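Local coordinates for protein beta-1,4-galactanase (Thielavia heterothallica, PDB 1HJS) that hydrolyses beta-1,4-galactosidic linkages in type I arabinogalactans, as an endo-acting family 53 glycoside hydrolase of clan GH-A, at residues 3-8 and 40-45; 8-13 and 295-300; 221-226 and 278-283; 244-249 and 291-296. All blocks are in the same frame, centred on the assembly; numbering follows the deposited sequence.

Interaction 1: residues 3-8 and 40-45. With SO4 (sulfate ion), chain H.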
loop_
_atom_site.group_PDB
_atom_site.type_symbol
_atom_site.label_atom_id
_atom_site.label_comp_id
_atom_site.label_asym_id
_atom_site.label_seq_id
_atom_site.Cartn_x
_atom_site.Cartn_y
_atom_site.Cartn_z
ATOM N N THR A 3 -11.517 2.703 9.551
ATOM C CA THR A 3 -12.135 3.587 8.579
ATOM C C THR A 3 -11.947 2.974 7.199
ATOM O O THR A 3 -12.867 2.952 6.378
ATOM C CB THR A 3 -11.475 4.976 8.601
ATOM O OG1 THR A 3 -11.731 5.597 9.864
ATOM C CG2 THR A 3 -12.021 5.854 7.482
ATOM N N TYR A 4 -10.744 2.462 6.962
ATOM C CA TYR A 4 -10.410 1.853 5.681
ATOM C C TYR A 4 -10.216 0.353 5.810
ATOM O O TYR A 4 -9.313 -0.104 6.508
ATOM C CB TYR A 4 -9.127 2.473 5.126
ATOM C CG TYR A 4 -9.166 3.984 5.054
ATOM C CD1 TYR A 4 -9.841 4.641 4.022
ATOM C CD2 TYR A 4 -8.568 4.757 6.047
ATOM C CE1 TYR A 4 -9.921 6.035 3.988
ATOM C CE2 TYR A 4 -8.644 6.147 6.024
ATOM C CZ TYR A 4 -9.325 6.779 4.995
ATOM O OH TYR A 4 -9.423 8.146 4.993
ATOM N N ARG A 5 -11.082 -0.404 5.149
ATOM C CA ARG A 5 -10.992 -1.859 5.139
ATOM C C ARG A 5 -10.694 -2.149 3.679
ATOM O O ARG A 5 -11.600 -2.139 2.849
ATOM C CB ARG A 5 -12.330 -2.496 5.532
ATOM C CG ARG A 5 -12.826 -2.138 6.928
ATOM C CD ARG A 5 -14.097 -2.918 7.259
ATOM N NE ARG A 5 -15.140 -2.685 6.263
ATOM C CZ ARG A 5 -15.928 -1.615 6.240
ATOM N NH1 ARG A 5 -15.805 -0.676 7.170
ATOM N NH2 ARG A 5 -16.827 -1.472 5.277
ATOM N N GLY A 6 -9.433 -2.387 3.344
ATOM C CA GLY A 6 -9.144 -2.621 1.945
ATOM C C GLY A 6 -8.167 -3.691 1.523
ATOM O O GLY A 6 -7.644 -4.465 2.328
ATOM N N VAL A 7 -7.952 -3.729 0.214
ATOM C CA VAL A 7 -7.025 -4.657 -0.402
ATOM C C VAL A 7 -6.386 -3.909 -1.557
ATOM O O VAL A 7 -6.946 -2.930 -2.066
ATOM C CB VAL A 7 -7.741 -5.912 -0.986
ATOM C CG1 VAL A 7 -8.554 -6.605 0.090
ATOM C CG2 VAL A 7 -8.631 -5.512 -2.172
ATOM N N ASP A 8 -5.200 -4.349 -1.948
ATOM C CA ASP A 8 -4.530 -3.770 -3.094
ATOM C C ASP A 8 -4.942 -4.739 -4.209
ATOM O O ASP A 8 -4.622 -5.926 -4.147
ATOM C CB ASP A 8 -3.013 -3.790 -2.897
ATOM C CG ASP A 8 -2.270 -3.121 -4.036
ATOM O OD1 ASP A 8 -2.531 -3.466 -5.205
ATOM O OD2 ASP A 8 -1.411 -2.257 -3.761
ATOM N N GLY A 40 -17.252 -6.690 2.358
ATOM C CA GLY A 40 -16.850 -5.688 3.333
ATOM C C GLY A 40 -15.767 -4.694 2.956
ATOM O O GLY A 40 -15.551 -3.725 3.673
ATOM N N VAL A 41 -15.077 -4.926 1.848
ATOM C CA VAL A 41 -14.023 -4.010 1.426
ATOM C C VAL A 41 -14.646 -2.664 1.055
ATOM O O VAL A 41 -15.673 -2.622 0.375
ATOM C CB VAL A 41 -13.259 -4.571 0.208
ATOM C CG1 VAL A 41 -12.226 -3.553 -0.281
ATOM C CG2 VAL A 41 -12.563 -5.880 0.588
ATOM N N ASN A 42 -14.042 -1.565 1.508
ATOM C CA ASN A 42 -14.575 -0.244 1.177
ATOM C C ASN A 42 -13.544 0.640 0.482
ATOM O O ASN A 42 -13.847 1.758 0.068
ATOM C CB ASN A 42 -15.126 0.462 2.426
ATOM C CG ASN A 42 -14.040 0.892 3.410
ATOM O OD1 ASN A 42 -12.843 0.731 3.164
ATOM N ND2 ASN A 42 -14.464 1.454 4.533
ATOM N N THR A 43 -12.332 0.118 0.321
ATOM C CA THR A 43 -11.263 0.874 -0.319
ATOM C C THR A 43 -10.287 -0.054 -1.024
ATOM O O THR A 43 -9.936 -1.111 -0.499
ATOM C CB THR A 43 -10.451 1.689 0.719
ATOM O OG1 THR A 43 -11.345 2.393 1.591
ATOM C CG2 THR A 43 -9.535 2.691 0.012
ATOM N N VAL A 44 -9.856 0.337 -2.217
ATOM C CA VAL A 44 -8.886 -0.459 -2.944
ATOM C C VAL A 44 -7.631 0.368 -3.176
ATOM O O VAL A 44 -7.697 1.564 -3.477
ATOM C CB VAL A 44 -9.426 -0.971 -4.308
ATOM C CG1 VAL A 44 -10.507 -2.017 -4.072
ATOM C CG2 VAL A 44 -9.960 0.192 -5.141
ATOM N N ARG A 45 -6.489 -0.285 -3.006
ATOM C CA ARG A 45 -5.187 0.336 -3.188
ATOM C C ARG A 45 -4.684 -0.045 -4.580
ATOM O O ARG A 45 -4.887 -1.178 -5.031
ATOM C CB ARG A 45 -4.239 -0.188 -2.107
ATOM C CG ARG A 45 -2.826 0.392 -2.098
ATOM C CD ARG A 45 -2.098 -0.230 -0.913
ATOM N NE ARG A 45 -0.741 0.253 -0.670
ATOM C CZ ARG A 45 0.359 -0.413 -1.009
ATOM N NH1 ARG A 45 0.270 -1.585 -1.630
ATOM N NH2 ARG A 45 1.551 0.055 -0.652
HETATM S S SO4 H . -18.196 1.989 5.567
HETATM O O1 SO4 H . -19.512 2.302 6.460
HETATM O O2 SO4 H . -17.079 2.309 6.432
HETATM O O3 SO4 H . -18.209 0.747 5.180
HETATM O O4 SO4 H . -18.277 2.967 4.514
#

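Interaction 2: residues 8-13 and 295-300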
loop_
_atom_site.group_PDB
_atom_site.type_symbol
_atom_site.label_atom_id
_atom_site.label_comp_id
_atom_site.label_asym_id
_atom_site.label_seq_id
_atom_site.Cartn_x
_atom_site.Cartn_y
_atom_site.Cartn_z
ATOM N N ASP A 8 -5.200 -4.349 -1.948
ATOM C CA ASP A 8 -4.530 -3.770 -3.094
ATOM C C ASP A 8 -4.942 -4.739 -4.209
ATOM O O ASP A 8 -4.622 -5.926 -4.147
ATOM C CB ASP A 8 -3.013 -3.790 -2.897
ATOM C CG ASP A 8 -2.270 -3.121 -4.036
ATOM O OD1 ASP A 8 -2.531 -3.466 -5.205
ATOM O OD2 ASP A 8 -1.411 -2.257 -3.761
ATOM N N TRP A 9 -5.667 -4.244 -5.209
ATOM C CA TRP A 9 -6.137 -5.108 -6.289
ATOM C C TRP A 9 -5.525 -4.742 -7.640
ATOM O O TRP A 9 -6.074 -5.075 -8.691
ATOM C CB TRP A 9 -7.667 -5.033 -6.363
ATOM C CG TRP A 9 -8.201 -3.787 -7.032
ATOM C CD1 TRP A 9 -7.691 -2.518 -6.947
ATOM C CD2 TRP A 9 -9.353 -3.698 -7.880
ATOM N NE1 TRP A 9 -8.454 -1.649 -7.694
ATOM C CE2 TRP A 9 -9.480 -2.346 -8.276
ATOM C CE3 TRP A 9 -10.294 -4.632 -8.346
ATOM C CZ2 TRP A 9 -10.512 -1.903 -9.116
ATOM C CZ3 TRP A 9 -11.321 -4.189 -9.184
ATOM C CH2 TRP A 9 -11.418 -2.837 -9.558
ATOM N N SER A 10 -4.374 -4.080 -7.600
ATOM C CA SER A 10 -3.683 -3.623 -8.807
ATOM C C SER A 10 -3.637 -4.583 -9.992
ATOM O O SER A 10 -3.855 -4.173 -11.131
ATOM C CB SER A 10 -2.251 -3.202 -8.460
ATOM O OG SER A 10 -2.236 -2.238 -7.420
ATOM N N SER A 11 -3.355 -5.852 -9.724
ATOM C CA SER A 11 -3.247 -6.861 -10.780
ATOM C C SER A 11 -4.561 -7.292 -11.431
ATOM O O SER A 11 -4.543 -8.123 -12.340
ATOM C CB SER A 11 -2.586 -8.112 -10.217
ATOM O OG SER A 11 -3.468 -8.747 -9.307
ATOM N N VAL A 12 -5.687 -6.750 -10.977
ATOM C CA VAL A 12 -6.982 -7.156 -11.523
ATOM C C VAL A 12 -7.067 -7.278 -13.050
ATOM O O VAL A 12 -7.425 -8.340 -13.558
ATOM C CB VAL A 12 -8.127 -6.242 -11.012
ATOM C CG1 VAL A 12 -7.888 -4.795 -11.421
ATOM C CG2 VAL A 12 -9.474 -6.750 -11.555
ATOM N N VAL A 13 -6.743 -6.216 -13.781
ATOM C CA VAL A 13 -6.817 -6.269 -15.240
ATOM C C VAL A 13 -5.765 -7.207 -15.833
ATOM O O VAL A 13 -6.008 -7.873 -16.839
ATOM C CB VAL A 13 -6.684 -4.853 -15.862
ATOM C CG1 VAL A 13 -6.396 -4.950 -17.358
ATOM C CG2 VAL A 13 -7.982 -4.083 -15.640
ATOM N N TYR A 295 -4.995 -5.541 2.686
ATOM C CA TYR A 295 -4.388 -6.834 2.379
ATOM C C TYR A 295 -3.760 -6.684 0.997
ATOM O O TYR A 295 -4.379 -6.112 0.100
ATOM C CB TYR A 295 -5.449 -7.935 2.336
ATOM C CG TYR A 295 -4.851 -9.324 2.374
ATOM C CD1 TYR A 295 -4.597 -9.958 3.590
ATOM C CD2 TYR A 295 -4.487 -9.979 1.201
ATOM C CE1 TYR A 295 -3.993 -11.210 3.637
ATOM C CE2 TYR A 295 -3.878 -11.242 1.236
ATOM C CZ TYR A 295 -3.635 -11.845 2.458
ATOM O OH TYR A 295 -3.023 -13.072 2.512
ATOM N N TRP A 296 -2.550 -7.196 0.799
ATOM C CA TRP A 296 -1.909 -7.030 -0.501
ATOM C C TRP A 296 -2.166 -8.120 -1.537
ATOM O O TRP A 296 -1.814 -9.286 -1.329
ATOM C CB TRP A 296 -0.394 -6.859 -0.337
ATOM C CG TRP A 296 0.266 -6.316 -1.575
ATOM C CD1 TRP A 296 0.096 -5.073 -2.113
ATOM C CD2 TRP A 296 1.175 -7.007 -2.444
ATOM N NE1 TRP A 296 0.840 -4.944 -3.262
ATOM C CE2 TRP A 296 1.512 -6.117 -3.489
ATOM C CE3 TRP A 296 1.737 -8.292 -2.442
ATOM C CZ2 TRP A 296 2.388 -6.471 -4.525
ATOM C CZ3 TRP A 296 2.605 -8.645 -3.472
ATOM C CH2 TRP A 296 2.922 -7.738 -4.501
ATOM N N GLU A 297 -2.782 -7.723 -2.650
ATOM C CA GLU A 297 -3.053 -8.613 -3.781
ATOM C C GLU A 297 -3.697 -9.967 -3.468
ATOM O O GLU A 297 -3.172 -11.022 -3.837
ATOM C CB GLU A 297 -1.749 -8.823 -4.553
ATOM C CG GLU A 297 -1.263 -7.568 -5.269
ATOM C CD GLU A 297 -2.037 -7.301 -6.556
ATOM O OE1 GLU A 297 -3.038 -8.003 -6.810
ATOM O OE2 GLU A 297 -1.646 -6.388 -7.308
ATOM N N PRO A 298 -4.872 -9.954 -2.828
ATOM C CA PRO A 298 -5.558 -11.203 -2.485
ATOM C C PRO A 298 -6.013 -12.045 -3.680
ATOM O O PRO A 298 -6.189 -13.260 -3.551
ATOM C CB PRO A 298 -6.739 -10.721 -1.651
ATOM C CG PRO A 298 -7.084 -9.423 -2.312
ATOM C CD PRO A 298 -5.718 -8.787 -2.516
ATOM N N ALA A 299 -6.181 -11.411 -4.836
ATOM C CA ALA A 299 -6.666 -12.110 -6.025
ATOM C C ALA A 299 -5.643 -12.394 -7.121
ATOM O O ALA A 299 -6.021 -12.793 -8.226
ATOM C CB ALA A 299 -7.853 -11.340 -6.616
ATOM N N TRP A 300 -4.361 -12.208 -6.828
ATOM C CA TRP A 300 -3.314 -12.440 -7.823
ATOM C C TRP A 300 -2.933 -13.922 -7.823
ATOM O O TRP A 300 -1.818 -14.298 -7.433
ATOM C CB TRP A 300 -2.091 -11.580 -7.492
ATOM C CG TRP A 300 -1.177 -11.343 -8.650
ATOM C CD1 TRP A 300 -1.220 -11.952 -9.877
ATOM C CD2 TRP A 300 -0.061 -10.447 -8.686
ATOM N NE1 TRP A 300 -0.198 -11.489 -10.667
ATOM C CE2 TRP A 300 0.528 -10.565 -9.961
ATOM C CE3 TRP A 300 0.500 -9.557 -7.758
ATOM C CZ2 TRP A 300 1.654 -9.822 -10.339
ATOM C CZ3 TRP A 300 1.624 -8.819 -8.132
ATOM C CH2 TRP A 300 2.186 -8.959 -9.414
HETATM O O HOH W 1 0.907 -2.454 -5.021
#

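Interaction 3: residues 221-226 and 278-283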
loop_
_atom_site.group_PDB
_atom_site.type_symbol
_atom_site.label_atom_id
_atom_site.label_comp_id
_atom_site.label_asym_id
_atom_site.label_seq_id
_atom_site.Cartn_x
_atom_site.Cartn_y
_atom_site.Cartn_z
ATOM N N ALA A 221 8.937 -9.628 13.303
ATOM C CA ALA A 221 7.651 -9.000 12.993
ATOM C C ALA A 221 6.507 -9.521 13.856
ATOM O O ALA A 221 5.488 -9.992 13.341
ATOM C CB ALA A 221 7.319 -9.201 11.510
ATOM N N THR A 222 6.673 -9.437 15.173
ATOM C CA THR A 222 5.640 -9.895 16.087
ATOM C C THR A 222 4.509 -8.877 16.156
ATOM O O THR A 222 4.692 -7.707 15.830
ATOM C CB THR A 222 6.186 -10.078 17.514
ATOM O OG1 THR A 222 6.761 -8.843 17.965
ATOM C CG2 THR A 222 7.244 -11.172 17.547
ATOM N N LEU A 223 3.337 -9.335 16.576
ATOM C CA LEU A 223 2.199 -8.444 16.720
ATOM C C LEU A 223 2.519 -7.478 17.856
ATOM O O LEU A 223 2.092 -6.322 17.848
ATOM C CB LEU A 223 0.941 -9.250 17.043
ATOM C CG LEU A 223 0.503 -10.200 15.924
ATOM C CD1 LEU A 223 -0.651 -11.061 16.406
ATOM C CD2 LEU A 223 0.088 -9.393 14.701
ATOM N N SER A 224 3.282 -7.959 18.834
ATOM C CA SER A 224 3.664 -7.127 19.968
ATOM C C SER A 224 4.541 -5.966 19.498
ATOM O O SER A 224 4.349 -4.827 19.920
ATOM C CB SER A 224 4.414 -7.959 21.018
ATOM O OG SER A 224 5.600 -8.502 20.477
ATOM N N ALA A 225 5.496 -6.254 18.619
ATOM C CA ALA A 225 6.386 -5.218 18.104
ATOM C C ALA A 225 5.613 -4.217 17.246
ATOM O O ALA A 225 5.924 -3.028 17.242
ATOM C CB ALA A 225 7.515 -5.844 17.290
ATOM N N LEU A 226 4.618 -4.701 16.508
ATOM C CA LEU A 226 3.810 -3.817 15.669
ATOM C C LEU A 226 3.035 -2.864 16.571
ATOM O O LEU A 226 3.019 -1.654 16.348
ATOM C CB LEU A 226 2.828 -4.630 14.817
ATOM C CG LEU A 226 1.897 -3.794 13.930
ATOM C CD1 LEU A 226 2.717 -3.007 12.923
ATOM C CD2 LEU A 226 0.910 -4.709 13.217
ATOM N N THR A 278 -7.788 -10.219 11.225
ATOM C CA THR A 278 -8.606 -9.617 12.274
ATOM C C THR A 278 -7.720 -9.105 13.413
ATOM O O THR A 278 -7.967 -8.032 13.971
ATOM C CB THR A 278 -9.632 -10.636 12.823
ATOM O OG1 THR A 278 -10.492 -11.073 11.755
ATOM C CG2 THR A 278 -10.481 -10.006 13.914
ATOM N N ASN A 279 -6.685 -9.867 13.752
ATOM C CA ASN A 279 -5.777 -9.457 14.816
ATOM C C ASN A 279 -4.988 -8.212 14.433
ATOM O O ASN A 279 -4.858 -7.285 15.233
ATOM C CB ASN A 279 -4.823 -10.600 15.178
ATOM C CG ASN A 279 -5.509 -11.692 15.978
ATOM O OD1 ASN A 279 -6.679 -11.565 16.351
ATOM N ND2 ASN A 279 -4.783 -12.769 16.256
ATOM N N VAL A 280 -4.458 -8.179 13.213
ATOM C CA VAL A 280 -3.701 -7.004 12.779
ATOM C C VAL A 280 -4.637 -5.798 12.732
ATOM O O VAL A 280 -4.260 -4.691 13.115
ATOM C CB VAL A 280 -3.069 -7.210 11.381
ATOM C CG1 VAL A 280 -2.406 -5.915 10.911
ATOM C CG2 VAL A 280 -2.047 -8.341 11.433
ATOM N N ALA A 281 -5.865 -6.020 12.274
ATOM C CA ALA A 281 -6.846 -4.943 12.188
ATOM C C ALA A 281 -7.103 -4.360 13.568
ATOM O O ALA A 281 -7.132 -3.141 13.748
ATOM C CB ALA A 281 -8.155 -5.462 11.589
ATOM N N ASN A 282 -7.286 -5.237 14.546
ATOM C CA ASN A 282 -7.556 -4.777 15.894
ATOM C C ASN A 282 -6.349 -4.150 16.563
ATOM O O ASN A 282 -6.501 -3.336 17.465
ATOM C CB ASN A 282 -8.142 -5.913 16.727
ATOM C CG ASN A 282 -9.597 -6.177 16.376
ATOM O OD1 ASN A 282 -10.412 -5.257 16.380
ATOM N ND2 ASN A 282 -9.929 -7.422 16.070
ATOM N N ILE A 283 -5.153 -4.521 16.118
ATOM C CA ILE A 283 -3.951 -3.913 16.678
ATOM C C ILE A 283 -3.967 -2.461 16.213
ATOM O O ILE A 283 -3.781 -1.541 17.005
ATOM C CB ILE A 283 -2.681 -4.608 16.180
ATOM C CG1 ILE A 283 -2.586 -6.000 16.813
ATOM C CG2 ILE A 283 -1.444 -3.776 16.547
ATOM C CD1 ILE A 283 -1.496 -6.857 16.225
#

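Interaction 4: residues 244-249 and 291-296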
loop_
_atom_site.group_PDB
_atom_site.type_symbol
_atom_site.label_atom_id
_atom_site.label_comp_id
_atom_site.label_asym_id
_atom_site.label_seq_id
_atom_site.Cartn_x
_atom_site.Cartn_y
_atom_site.Cartn_z
ATOM N N VAL A 244 -0.689 -0.679 5.384
ATOM C CA VAL A 244 -1.089 -0.628 3.984
ATOM C C VAL A 244 -0.737 -1.844 3.138
ATOM O O VAL A 244 -1.098 -1.913 1.965
ATOM C CB VAL A 244 -0.538 0.655 3.327
ATOM C CG1 VAL A 244 -1.031 1.861 4.102
ATOM C CG2 VAL A 244 0.985 0.642 3.317
ATOM N N GLU A 245 -0.039 -2.800 3.738
ATOM C CA GLU A 245 0.328 -4.040 3.058
ATOM C C GLU A 245 0.498 -5.137 4.098
ATOM O O GLU A 245 1.179 -4.939 5.100
ATOM C CB GLU A 245 1.641 -3.890 2.281
ATOM C CG GLU A 245 1.500 -3.270 0.894
ATOM C CD GLU A 245 2.771 -3.383 0.071
ATOM O OE1 GLU A 245 3.481 -4.408 0.206
ATOM O OE2 GLU A 245 3.055 -2.461 -0.724
ATOM N N THR A 246 -0.140 -6.278 3.867
ATOM C CA THR A 246 -0.017 -7.425 4.761
ATOM C C THR A 246 -0.529 -8.670 4.038
ATOM O O THR A 246 -1.315 -8.573 3.087
ATOM C CB THR A 246 -0.789 -7.215 6.092
ATOM O OG1 THR A 246 -0.376 -8.205 7.048
ATOM C CG2 THR A 246 -2.294 -7.331 5.874
ATOM N N ASN A 247 -0.058 -9.829 4.483
ATOM C CA ASN A 247 -0.414 -11.124 3.905
ATOM C C ASN A 247 -0.372 -12.180 5.011
ATOM O O ASN A 247 0.291 -11.992 6.033
ATOM C CB ASN A 247 0.639 -11.581 2.882
ATOM C CG ASN A 247 0.406 -11.070 1.469
ATOM O OD1 ASN A 247 1.249 -11.287 0.599
ATOM N ND2 ASN A 247 -0.726 -10.413 1.225
ATOM N N TRP A 248 -1.091 -13.276 4.792
ATOM C CA TRP A 248 -1.051 -14.440 5.674
ATOM C C TRP A 248 -1.267 -15.614 4.730
ATOM O O TRP A 248 -2.201 -15.617 3.927
ATOM C CB TRP A 248 -2.123 -14.445 6.761
ATOM C CG TRP A 248 -1.915 -15.643 7.650
ATOM C CD1 TRP A 248 -2.554 -16.848 7.568
ATOM C CD2 TRP A 248 -0.917 -15.790 8.669
ATOM N NE1 TRP A 248 -2.014 -17.736 8.471
ATOM C CE2 TRP A 248 -1.007 -17.113 9.159
ATOM C CE3 TRP A 248 0.053 -14.932 9.212
ATOM C CZ2 TRP A 248 -0.167 -17.602 10.168
ATOM C CZ3 TRP A 248 0.889 -15.415 10.216
ATOM C CH2 TRP A 248 0.773 -16.742 10.683
ATOM N N PRO A 249 -0.403 -16.630 4.811
ATOM C CA PRO A 249 -0.543 -17.775 3.917
ATOM C C PRO A 249 -1.592 -18.834 4.202
ATOM O O PRO A 249 -1.918 -19.122 5.359
ATOM C CB PRO A 249 0.869 -18.361 3.903
ATOM C CG PRO A 249 1.339 -18.120 5.285
ATOM C CD PRO A 249 0.820 -16.734 5.633
ATOM N N VAL A 291 -6.351 3.916 11.610
ATOM C CA VAL A 291 -7.566 3.893 10.808
ATOM C C VAL A 291 -7.692 2.934 9.632
ATOM O O VAL A 291 -8.763 2.856 9.027
ATOM C CB VAL A 291 -7.851 5.302 10.262
ATOM C CG1 VAL A 291 -7.992 6.280 11.407
ATOM C CG2 VAL A 291 -6.718 5.735 9.341
ATOM N N GLY A 292 -6.640 2.204 9.289
ATOM C CA GLY A 292 -6.781 1.321 8.144
ATOM C C GLY A 292 -5.906 0.089 8.047
ATOM O O GLY A 292 -4.855 -0.013 8.683
ATOM N N LEU A 293 -6.369 -0.854 7.234
ATOM C CA LEU A 293 -5.660 -2.100 6.977
ATOM C C LEU A 293 -5.931 -2.491 5.535
ATOM O O LEU A 293 -7.082 -2.494 5.093
ATOM C CB LEU A 293 -6.146 -3.212 7.912
ATOM C CG LEU A 293 -5.470 -4.583 7.756
ATOM C CD1 LEU A 293 -5.690 -5.409 9.008
ATOM C CD2 LEU A 293 -6.030 -5.314 6.541
ATOM N N PHE A 294 -4.870 -2.807 4.799
ATOM C CA PHE A 294 -5.006 -3.224 3.409
ATOM C C PHE A 294 -4.272 -4.532 3.162
ATOM O O PHE A 294 -3.069 -4.622 3.400
ATOM C CB PHE A 294 -4.441 -2.164 2.464
ATOM C CG PHE A 294 -5.243 -0.891 2.422
ATOM C CD1 PHE A 294 -5.167 0.029 3.462
ATOM C CD2 PHE A 294 -6.075 -0.620 1.340
ATOM C CE1 PHE A 294 -5.916 1.213 3.427
ATOM C CE2 PHE A 294 -6.830 0.558 1.291
ATOM C CZ PHE A 294 -6.749 1.476 2.339
ATOM N N TYR A 295 -4.995 -5.541 2.686
ATOM C CA TYR A 295 -4.388 -6.834 2.379
ATOM C C TYR A 295 -3.760 -6.684 0.997
ATOM O O TYR A 295 -4.379 -6.112 0.100
ATOM C CB TYR A 295 -5.449 -7.935 2.336
ATOM C CG TYR A 295 -4.851 -9.324 2.374
ATOM C CD1 TYR A 295 -4.597 -9.958 3.590
ATOM C CD2 TYR A 295 -4.487 -9.979 1.201
ATOM C CE1 TYR A 295 -3.993 -11.210 3.637
ATOM C CE2 TYR A 295 -3.878 -11.242 1.236
ATOM C CZ TYR A 295 -3.635 -11.845 2.458
ATOM O OH TYR A 295 -3.023 -13.072 2.512
ATOM N N TRP A 296 -2.550 -7.196 0.799
ATOM C CA TRP A 296 -1.909 -7.030 -0.501
ATOM C C TRP A 296 -2.166 -8.120 -1.537
ATOM O O TRP A 296 -1.814 -9.286 -1.329
ATOM C CB TRP A 296 -0.394 -6.859 -0.337
ATOM C CG TRP A 296 0.266 -6.316 -1.575
ATOM C CD1 TRP A 296 0.096 -5.073 -2.113
ATOM C CD2 TRP A 296 1.175 -7.007 -2.444
ATOM N NE1 TRP A 296 0.840 -4.944 -3.262
ATOM C CE2 TRP A 296 1.512 -6.117 -3.489
ATOM C CE3 TRP A 296 1.737 -8.292 -2.442
ATOM C CZ2 TRP A 296 2.388 -6.471 -4.525
ATOM C CZ3 TRP A 296 2.605 -8.645 -3.472
ATOM C CH2 TRP A 296 2.922 -7.738 -4.501
#

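Interaction 1: residues 3-8 and 40-45
Asn42 pairs with the backbone of residues 3-8 through both ends of its carboxamide. ND2 donates in its own amide plane to Thr3 O (2.9 Å), while OD1 accepts from Arg5 N (2.9 Å), the donor standing above the C=O plane. The same OD1 takes a second bond from Thr43 OG1. Arg5 O is met almost along its C=O axis by Asn42 N (2.8 Å). The Arg5 chain, bent at chi3 (-56°), brings NE and NH2 side-on to a single acceptor, Gly40 O, with NE at 2.8 Å. Its NH2 also reaches O3 of a sulfate, probably from the crystallisation liquor, at 2.6 Å; ND2 of Asn42 lies over one guanidinium face. An alanine in place of Arg5 removes both guanidinium donors to Gly40 O and would probably loosen the tie between the helix end and strand 4-8. Gly40, at positive phi, is the C-prime residue of the Schellman motif ending helix 32-38, so these bonds tie the first beta-alpha-beta crossover of the TIM barrel to its opening strand. Beyond it, strands 4-8 and 43-48 run parallel, Arg45 N donating to a lone pair of Val7 O (2.8 Å). At the C-terminal end of the strands, Arg45 NH1 forms a salt bridge with Asp8 OD2 (2.8 Å), while its NH2 pairs with Glu245 and Asp79; Asp8 OD1 is hydrogen-bonded to Ser10 OG.

Interaction 2: residues 8-13 and 295-300
The Trp300 indole carries Ser11 on one face: CB stands 3.8 Å from the centroid of the five-membered ring, only 11° off its normal, a CH-pi contact. The Trp296 indole has Glu297 CG centred over one face, and at its edge, in the ring plane, a water that accepts from NE1 (3.0 Å) and donates to Asp8 OD2. Asp8 runs alongside Trp296 and points the same way, its carboxylate turned 71° from the ring. Its OD1 accepts from Ser10 N in an Asx turn, and Ser10 OG adds a second bond on the syn lone pair. Between strands 4-8 and 290-296, first and last of the (beta/alpha)8 barrel, Asp8 N donates to Tyr295 O (2.8 Å), closing the barrel seam just before both chains leave it as loops. Glu297 joins these loops. Its chain, bent at chi2 (-78°), folds back so that OE2 receives Ser11 N on the syn lone pair (3.0 Å) and OE1 receives Ser11 OG (2.6 Å) from above the carboxylate plane. An alanine here, without the carboxylate, would probably let the 9-12 turn shift and weaken the hold on Arg47. Asp8 OD1 and Glu297 OE2 approach to 3.7 Å, a pairing of like charges that Arg45 and Arg47 nearby probably offset, at least in part.

Interaction 3: residues 221-226 and 278-283
Ile283 drives its CD1 methyl into the side of Leu223, between CB and the CD2 branch. The fit is tight: CD1 lies 3.4 Å from Leu223 CD2, closer than ordinary van der Waals contact, and 3.5 Å from Leu223 CB. The two side chains cross at about a right angle, so the tip of the isoleucine meets the flank of the leucine. Leu223 CD2 is also approached by Val280 CG2 (4.0 Å), one turn back on the same helix, and thus has a methyl from each of these two residues against it. Both segments belong to outer helices of the TIM barrel, 223-237 and 270-285, which flank strand 240-245 in sequence and pack side by side around the sheet. Thr222 caps the first of them, its OG1 accepting from Ala225 N, so the contact falls on that helix's opening turn. Leu226, with CG anti to the backbone N (178°), directs CD2 toward the second helix, where it meets Val280 CG1 and Ile283 CG2, each at 4.2 Å. The two branches of Val280 are thereby divided, CG2 going to Leu223 and CG1 to Leu226. Farther out, Leu223 CD1 brushes Asn279 CB, while on the inner side Val280 rests on Leu293 of strand 290-296.

Interaction 4: residues 244-249 and 291-296
Tyr295 CB points away from residues 244-249, but with CG anti to the backbone N (-165°) the ring turns back beneath the chain of residues 246-248. CG and CD1 lie under Thr246 O, which sits over the ring centre, CD1 at 3.6 Å from that oxygen. Over the same face, toward the far rim, Asn247 ND2 comes to 3.3 Å from CE2 and also faces CD2, its amide tilted 38° from the ring, whereas CE1 and CZ lie against Asn247 CA. At the tip, OH accepts a nearly straight bond from Trp248 N (3.0 Å) and is also hydrogen-bonded to Asn313 O. Thr246 O receives Trp296 N (2.9 Å), and Asn247 ND2 donates to a lone pair of Trp296 O (3.0 Å). These bonds join the ends of the seventh and eighth barrel strands, where clan GH-A enzymes carry the nucleophile on the seventh. That residue, Glu245, lies alongside Trp296 with its carboxylate over one indole face, the planes 20° apart and Glu245 CD 3.8 Å from Trp296 CD1. Tyr214 and Arg45 bind its two oxygens, and this pairing is likely to keep the carboxylate ionised and oriented for attack.

Interaction 2 lies at the junction of the first and last barrel strands, and interactions 1 and 4 join each of these to its other neighbour, whereas interaction 3 lies on the outer helical layer. The bond from Tyr295 N to Gly6 O (2.9 Å) connects the strands of interactions 1 and 4. Interaction 2 shares Asp8 with the former and Tyr295 and Trp296 with the latter. Arg45 of interaction 1 comes about 3 Å, side chain to side chain, from Glu245, the nucleophile in interaction 4, which is about 4 Å from the proton donor Glu135. Interaction 3, its centre 11 Å from that of interaction 4, touches it through Val280 CG1 and Leu293 CD1 (3.8 Å).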